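PDB 1URU: amphiphysin from Drosophila melanogaster, which probably senses and binds curved membranes through its crescent-shaped, dimeric BAR domain, in keeping with a role in endocytosis. Local coordinates for residues 49-54 with 124-129; 148-152 with 174-179. All coordinates share one frame; numbering follows the deposited sequence.

Contact 1 of 2, residues 49-54 with 124-129; sequences QQASAN and YTGQFP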
# COMPACT_ATOMS: atom_id res chain seq x y z
N GLN A 49 26.79 10.11 -7.13
CA GLN A 49 25.73 11.01 -6.67
C GLN A 49 24.50 10.81 -7.57
O GLN A 49 23.39 10.72 -7.07
CB GLN A 49 26.20 12.47 -6.69
CG GLN A 49 25.22 13.48 -6.11
CD GLN A 49 25.70 14.93 -6.20
OE1 GLN A 49 26.69 15.23 -6.85
NE2 GLN A 49 25.00 15.83 -5.52
N GLN A 50 24.73 10.71 -8.88
CA GLN A 50 23.68 10.50 -9.87
C GLN A 50 23.04 9.11 -9.77
O GLN A 50 21.85 8.98 -9.96
CB GLN A 50 24.24 10.69 -11.28
CG GLN A 50 23.29 10.32 -12.41
CD GLN A 50 23.87 10.65 -13.76
OE1 GLN A 50 25.01 10.29 -14.07
NE2 GLN A 50 23.09 11.34 -14.58
N ALA A 51 23.82 8.09 -9.47
CA ALA A 51 23.28 6.73 -9.32
C ALA A 51 22.40 6.64 -8.08
O ALA A 51 21.43 5.90 -8.07
CB ALA A 51 24.43 5.69 -9.23
N SER A 52 22.76 7.41 -7.04
CA SER A 52 22.04 7.41 -5.76
C SER A 52 20.72 8.20 -5.84
O SER A 52 19.75 7.82 -5.23
CB SER A 52 22.91 7.98 -4.62
OG SER A 52 24.04 7.18 -4.34
N ALA A 53 20.71 9.29 -6.62
CA ALA A 53 19.49 10.08 -6.80
C ALA A 53 18.48 9.39 -7.73
O ALA A 53 17.27 9.50 -7.52
CB ALA A 53 19.82 11.47 -7.30
N ASN A 54 18.98 8.69 -8.76
CA ASN A 54 18.14 7.93 -9.69
C ASN A 54 17.45 6.76 -8.98
O ASN A 54 16.25 6.46 -9.21
CB ASN A 54 18.97 7.41 -10.86
CG ASN A 54 19.33 8.50 -11.88
OD1 ASN A 54 20.07 8.27 -12.81
ND2 ASN A 54 18.78 9.69 -11.69
N TYR A 124 16.07 17.86 -8.49
CA TYR A 124 17.43 17.61 -8.08
C TYR A 124 18.00 16.50 -8.93
O TYR A 124 19.15 16.55 -9.37
CB TYR A 124 17.47 17.23 -6.60
CG TYR A 124 18.76 16.62 -6.10
CD1 TYR A 124 19.86 17.42 -5.76
CD2 TYR A 124 18.86 15.25 -5.93
CE1 TYR A 124 21.05 16.84 -5.28
CE2 TYR A 124 20.01 14.66 -5.46
CZ TYR A 124 21.11 15.44 -5.12
OH TYR A 124 22.22 14.80 -4.61
N THR A 125 17.17 15.51 -9.20
CA THR A 125 17.58 14.38 -10.01
C THR A 125 17.84 14.76 -11.47
O THR A 125 18.69 14.13 -12.12
CB THR A 125 16.53 13.28 -9.93
OG1 THR A 125 16.47 12.79 -8.58
CG2 THR A 125 16.96 12.09 -10.71
N GLY A 126 17.12 15.77 -11.97
CA GLY A 126 17.14 16.16 -13.37
C GLY A 126 18.34 17.01 -13.74
O GLY A 126 18.68 17.16 -14.92
N GLN A 127 19.01 17.57 -12.74
CA GLN A 127 20.18 18.38 -13.03
C GLN A 127 21.39 17.53 -13.38
O GLN A 127 22.33 18.05 -13.98
CB GLN A 127 20.47 19.37 -11.91
CG GLN A 127 20.98 18.77 -10.63
CD GLN A 127 20.71 19.64 -9.42
OE1 GLN A 127 20.41 20.82 -9.55
NE2 GLN A 127 20.80 19.06 -8.24
N PHE A 128 21.35 16.24 -13.08
CA PHE A 128 22.47 15.33 -13.38
C PHE A 128 22.72 15.00 -14.87
O PHE A 128 23.87 15.03 -15.30
CB PHE A 128 22.37 14.04 -12.56
CG PHE A 128 22.52 14.27 -11.09
CD1 PHE A 128 21.41 14.39 -10.28
CD2 PHE A 128 23.77 14.43 -10.54
CE1 PHE A 128 21.54 14.62 -8.93
CE2 PHE A 128 23.91 14.65 -9.18
CZ PHE A 128 22.78 14.76 -8.37
N PRO A 129 21.69 14.63 -15.65
CA PRO A 129 21.89 14.41 -17.09
C PRO A 129 22.48 15.59 -17.88
O PRO A 129 23.24 15.34 -18.80
CB PRO A 129 20.49 14.03 -17.60
CG PRO A 129 19.57 14.40 -16.54
CD PRO A 129 20.33 14.29 -15.24
O HOH W 1 22.43 12.18 -4.83
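Gln49 and Phe128 meet where helices 35-84 and 92-156 cross within the three-helix coiled coil of the BAR domain, their local axes 9.4 Å apart and inclined at 138°. With CG anti to the backbone N (chi1 -175°) and an extended chain beyond it, Gln49 runs past the outer end of the Phe128 ring. Its CB lies 4.0 Å from CE2 of Phe128, and CG comes up against both CE2 and CZ. CD comes in edge-on, 3.5 Å from Phe128 CE2, while OE1 stays beside that same carbon. At the tip, NE2 donates to Tyr124 OH over 3.1 Å with an N-H...O angle of 159°, and the hydroxyl lies close to the amide plane. NE2 also donates to the carbonyl of Leu196, tying in helix 172-239. Cutting Gln49 back to an alanine would probably leave the Leu196 carbonyl and the Tyr124 hydroxyl without their common donor and the CE2-CZ edge of Phe128 less covered. Gln50 takes a different route: its CA stands over one face of Phe128, 4.2 Å from the centroid, as a CH-pi contact. Ala53 CB touches both rings, Tyr124 CE2 at 3.7 Å and Phe128 CE1 slightly farther off. An in-plane water at the Tyr124 ring edge joins the helices again, 2.6 Å from Tyr124 OH and donating to Gln49 O.

Contact 2 of 2, residues 148-152 with 174-179; sequences QRHSF and QLEEAR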
# COMPACT_ATOMS: atom_id res chain seq x y z
N GLN A 148 45.25 17.98 -31.78
CA GLN A 148 45.82 19.07 -32.59
C GLN A 148 47.19 19.54 -32.10
O GLN A 148 47.93 20.15 -32.86
CB GLN A 148 44.87 20.26 -32.63
CG GLN A 148 43.66 20.01 -33.47
CD GLN A 148 42.77 21.21 -33.57
OE1 GLN A 148 43.18 22.23 -34.12
NE2 GLN A 148 41.55 21.11 -33.06
N ARG A 149 47.51 19.26 -30.82
CA ARG A 149 48.85 19.48 -30.27
C ARG A 149 49.82 18.53 -30.95
O ARG A 149 50.86 18.95 -31.45
CB ARG A 149 48.89 19.22 -28.75
CG ARG A 149 48.68 20.47 -27.89
CD ARG A 149 49.91 20.92 -27.07
NE ARG A 149 50.20 22.35 -27.23
CZ ARG A 149 51.41 22.93 -27.08
NH1 ARG A 149 52.49 22.21 -26.75
NH2 ARG A 149 51.54 24.24 -27.27
N HIS A 150 49.48 17.25 -30.95
CA HIS A 150 50.14 16.22 -31.76
C HIS A 150 50.21 16.66 -33.25
O HIS A 150 51.31 16.89 -33.77
CB HIS A 150 49.43 14.85 -31.55
CG HIS A 150 49.59 13.86 -32.67
ND1 HIS A 150 50.69 13.81 -33.50
CD2 HIS A 150 48.78 12.85 -33.08
CE1 HIS A 150 50.54 12.84 -34.38
NE2 HIS A 150 49.39 12.24 -34.15
N SER A 151 49.06 16.81 -33.90
CA SER A 151 48.98 17.20 -35.33
C SER A 151 49.83 18.44 -35.70
O SER A 151 50.41 18.48 -36.79
CB SER A 151 47.51 17.44 -35.73
OG SER A 151 47.40 18.18 -36.94
N PHE A 152 49.92 19.41 -34.78
CA PHE A 152 50.60 20.68 -35.02
C PHE A 152 52.09 20.65 -34.59
O PHE A 152 52.89 21.48 -35.03
CB PHE A 152 49.85 21.84 -34.33
CG PHE A 152 50.50 23.19 -34.52
CD1 PHE A 152 50.22 23.95 -35.66
CD2 PHE A 152 51.40 23.68 -33.58
CE1 PHE A 152 50.83 25.18 -35.84
CE2 PHE A 152 52.00 24.91 -33.76
CZ PHE A 152 51.72 25.66 -34.89
N GLN A 174 43.79 27.89 -34.83
CA GLN A 174 42.76 26.88 -34.62
C GLN A 174 43.04 26.02 -33.38
O GLN A 174 42.11 25.59 -32.69
CB GLN A 174 42.68 25.99 -35.87
CG GLN A 174 41.28 25.47 -36.24
CD GLN A 174 41.35 24.31 -37.24
OE1 GLN A 174 40.46 23.46 -37.28
NE2 GLN A 174 42.42 24.28 -38.05
N LEU A 175 44.32 25.78 -33.10
CA LEU A 175 44.77 25.13 -31.87
C LEU A 175 44.44 25.99 -30.64
O LEU A 175 44.00 25.47 -29.62
CB LEU A 175 46.28 24.91 -31.93
CG LEU A 175 47.03 24.36 -30.72
CD1 LEU A 175 46.81 22.85 -30.61
CD2 LEU A 175 48.51 24.67 -30.82
N GLU A 176 44.65 27.29 -30.74
CA GLU A 176 44.31 28.18 -29.65
C GLU A 176 42.81 28.29 -29.46
O GLU A 176 42.37 28.81 -28.46
CB GLU A 176 44.87 29.59 -29.87
CG GLU A 176 46.39 29.67 -30.04
CD GLU A 176 47.17 29.13 -28.86
OE1 GLU A 176 46.62 29.10 -27.73
OE2 GLU A 176 48.34 28.74 -29.08
N GLU A 177 42.04 27.84 -30.44
CA GLU A 177 40.60 27.76 -30.25
C GLU A 177 40.27 26.56 -29.38
O GLU A 177 39.51 26.68 -28.44
CB GLU A 177 39.85 27.62 -31.58
CG GLU A 177 40.07 28.75 -32.58
CD GLU A 177 39.65 30.12 -32.08
OE1 GLU A 177 39.01 30.24 -30.99
OE2 GLU A 177 39.96 31.10 -32.82
N ALA A 178 40.84 25.41 -29.70
CA ALA A 178 40.53 24.18 -28.96
C ALA A 178 41.01 24.27 -27.50
O ALA A 178 40.45 23.62 -26.62
CB ALA A 178 41.13 22.97 -29.66
N ARG A 179 42.03 25.08 -27.26
CA ARG A 179 42.59 25.25 -25.93
C ARG A 179 41.87 26.35 -25.15
O ARG A 179 41.68 26.21 -23.97
CB ARG A 179 44.08 25.54 -26.04
CG ARG A 179 44.77 25.90 -24.73
CD ARG A 179 45.43 27.29 -24.74
NE ARG A 179 46.47 27.35 -25.78
CZ ARG A 179 47.68 26.77 -25.69
NH1 ARG A 179 48.03 26.07 -24.61
NH2 ARG A 179 48.54 26.88 -26.70
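Leu175 reaches across to Gln148 with CG swung toward the facing helix, anti to the backbone N (chi1 174°), and chi2 78° then divides the methyls, CD1 to the Gln148 backbone and CD2 to Phe152. Gln148 instead has CG anti to its carbonyl carbon and extends toward Gln174 and Ala178. The two residues form the closest CA pair, 6.2 Å between Gln148 CA and Leu175 CA, and Leu175 contributes the largest buried area. Its CD1 rests against the backbone, 3.6 Å from Gln148 C, and also touches Gln148 CB and the CG of Arg149. The other methyl, CD2, lies 4.1 Å from CD2 of Phe152, the two side chains roughly perpendicular. On the flank, the Gln148 amide packs rather than bonds across the interface: NE2 is 3.9 Å from Ala178 CB. A second flank is charged. Arg179 forms a bidentate salt bridge with Glu176, NE to OE1 at 2.6 Å and NH2 to OE2 at 3.0 Å, within one helix. This pairing probably tempers the approach of Arg149, whose NH2 is 4.0 Å from Arg179 NH2. The packing is thus apolar at the centre and polar at its margins, joining antiparallel helices 92-156 and 172-239 (local axes 161° apart) near the loop that links them; Ala178 and Arg179 also touch Tyr145, a turn earlier on helix 92-156.

Helix 92-156 is the element common to both contacts: it meets helix 35-84 in contact 1 and helix 172-239 in contact 2. The two are in series along the chain, with centres 34 Å apart and nearest atoms about 21 Å apart, so they do not touch. Contact 1 is central, 5 Å from the middle of the chain, and mostly buried; Ser52 on its 49-54 segment bonds to Glu83 of the second subunit, placing it beside the dimer interface. Contact 2 lies 39 Å from the centre, partly buried and untouched by the other subunit, toward the distal end of the bundle. Neither surrounds a ligand; together they sample the core and an arm of the elongated BAR domain.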